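Local structure of listeriolysin O (Listeria monocytogenes, 4CDB) at residues A[92-97]-A[103-108]. The protein binds cholesterol-containing host membranes, then changes conformation, oligomerises and inserts into the bilayer as a lytic pore. Residues are numbered along the deposited sequence; the frame is centred on the assembly and turned at random.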
# COMPACT_ATOMS: atom_id res chain seq x y z
N LEU A 92 -30.63 -5.43 0.18
CA LEU A 92 -30.57 -6.73 -0.48
C LEU A 92 -29.80 -6.63 -1.79
O LEU A 92 -30.10 -5.79 -2.64
CB LEU A 92 -31.98 -7.25 -0.76
CG LEU A 92 -32.88 -7.49 0.45
CD1 LEU A 92 -34.22 -8.06 0.02
CD2 LEU A 92 -32.20 -8.42 1.42
N VAL A 93 -28.79 -7.48 -1.95
CA VAL A 93 -27.97 -7.47 -3.16
C VAL A 93 -27.72 -8.87 -3.70
O VAL A 93 -27.88 -9.87 -2.99
CB VAL A 93 -26.60 -6.79 -2.91
CG1 VAL A 93 -26.78 -5.31 -2.58
CG2 VAL A 93 -25.86 -7.50 -1.80
N LYS A 94 -27.32 -8.95 -4.97
CA LYS A 94 -26.85 -10.20 -5.55
C LYS A 94 -25.37 -10.37 -5.23
O LYS A 94 -24.59 -9.43 -5.33
CB LYS A 94 -27.03 -10.19 -7.07
CG LYS A 94 -28.47 -10.15 -7.53
CD LYS A 94 -28.53 -10.10 -9.05
CE LYS A 94 -29.96 -10.10 -9.55
NZ LYS A 94 -30.04 -9.96 -11.03
N ALA A 95 -24.99 -11.59 -4.85
CA ALA A 95 -23.59 -11.89 -4.59
C ALA A 95 -22.93 -12.37 -5.87
O ALA A 95 -22.87 -13.58 -6.12
CB ALA A 95 -23.46 -12.93 -3.49
N ASN A 96 -22.45 -11.44 -6.68
CA ASN A 96 -21.76 -11.77 -7.93
C ASN A 96 -20.56 -10.86 -8.19
O ASN A 96 -20.06 -10.20 -7.28
CB ASN A 96 -22.73 -11.74 -9.11
CG ASN A 96 -23.50 -10.43 -9.21
OD1 ASN A 96 -23.04 -9.39 -8.75
ND2 ASN A 96 -24.69 -10.50 -9.79
N SER A 97 -20.10 -10.83 -9.43
CA SER A 97 -18.92 -10.05 -9.81
C SER A 97 -19.12 -8.55 -9.60
O SER A 97 -18.15 -7.82 -9.39
CB SER A 97 -18.53 -10.34 -11.26
OG SER A 97 -19.61 -10.08 -12.13
N GLN A 103 -19.79 -2.26 -6.97
CA GLN A 103 -21.01 -1.62 -7.43
C GLN A 103 -22.12 -2.66 -7.56
O GLN A 103 -22.61 -2.94 -8.66
CB GLN A 103 -20.78 -0.87 -8.75
CG GLN A 103 -20.01 -1.65 -9.81
CD GLN A 103 -19.87 -0.89 -11.12
OE1 GLN A 103 -19.70 0.33 -11.12
NE2 GLN A 103 -19.95 -1.60 -12.23
N PRO A 104 -22.53 -3.24 -6.42
CA PRO A 104 -23.42 -4.41 -6.43
C PRO A 104 -24.81 -4.12 -6.98
O PRO A 104 -25.32 -3.00 -6.86
CB PRO A 104 -23.50 -4.78 -4.95
CG PRO A 104 -23.28 -3.50 -4.22
CD PRO A 104 -22.27 -2.75 -5.05
N ASP A 105 -25.41 -5.13 -7.60
CA ASP A 105 -26.79 -5.04 -8.05
C ASP A 105 -27.71 -5.18 -6.85
O ASP A 105 -27.62 -6.16 -6.10
CB ASP A 105 -27.09 -6.14 -9.08
CG ASP A 105 -26.22 -6.03 -10.32
OD1 ASP A 105 -26.05 -4.91 -10.83
OD2 ASP A 105 -25.70 -7.07 -10.77
N VAL A 106 -28.59 -4.21 -6.66
CA VAL A 106 -29.54 -4.24 -5.55
C VAL A 106 -30.88 -4.81 -6.01
O VAL A 106 -31.43 -4.38 -7.02
CB VAL A 106 -29.76 -2.84 -4.95
CG1 VAL A 106 -30.85 -2.86 -3.89
CG2 VAL A 106 -28.46 -2.32 -4.35
N LEU A 107 -31.40 -5.77 -5.25
CA LEU A 107 -32.71 -6.36 -5.56
C LEU A 107 -33.82 -5.34 -5.32
O LEU A 107 -34.05 -4.92 -4.19
CB LEU A 107 -32.96 -7.60 -4.70
CG LEU A 107 -31.94 -8.73 -4.80
CD1 LEU A 107 -32.38 -9.92 -3.97
CD2 LEU A 107 -31.74 -9.14 -6.25
N PRO A 108 -34.52 -4.95 -6.40
CA PRO A 108 -35.59 -3.96 -6.30
C PRO A 108 -36.93 -4.56 -5.86
O PRO A 108 -37.94 -4.39 -6.54
CB PRO A 108 -35.69 -3.45 -7.74
CG PRO A 108 -35.35 -4.65 -8.57
CD PRO A 108 -34.32 -5.42 -7.78
O HOH W 1 -33.29 -4.14 -1.10
O HOH W 2 -24.15 -7.76 -7.18
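V93 and V106 meet through single methyl branches, CG1 of V93 lying 3.9 Å from CG2 of V106, with the two side chains crossing at a slant. With chi1 of V93 at -65°, CG1 points anti to the carbonyl carbon, which puts it beside both V106 and P104, whose ring carbon CB sits 4.1 Å from V93 CG1. L107 works a different side: its CB packs against L92 CB at 4.1 Å, while its CD2 lies across the extended K94 chain, 3.7 Å from K94 CG and almost as near CE. The two side chains cross at about a right angle there. L92 also touches F232, and L107 touches V246.

Between these side chains runs a single antiparallel bridge, with V93 and V106 as its non-hydrogen-bonded pair. L107 N donates to L92 O at 2.9 Å, and K94 N donates to D105 O at 3.0 Å. The chain thus doubles back through the short helix 97-100 and brings 105-107 against the edge of strand 92-94. V93 and A95 also make backbone bonds to A253 and P251, so strand 92-94 joins the return segment to the large antiparallel sheet of this cholesterol-dependent cytolysin, through strand 252-260.

Farther out, a water bridges L92 N and L107 O. A second water accepts from D105 N at 2.9 Å; its other contacts, to K94 O and N96 OD1, are short enough to be doubtful as ordinary water bonds. N96 caps the helix start, OD1 accepting from E98 N, while ND2 bonds to N250 and passes D105 OD2 at 3.7 Å without bonding, amide and carboxylate planes 82° apart. K94 NZ, not in contact with the D105 carboxylate, is held instead by L244 O.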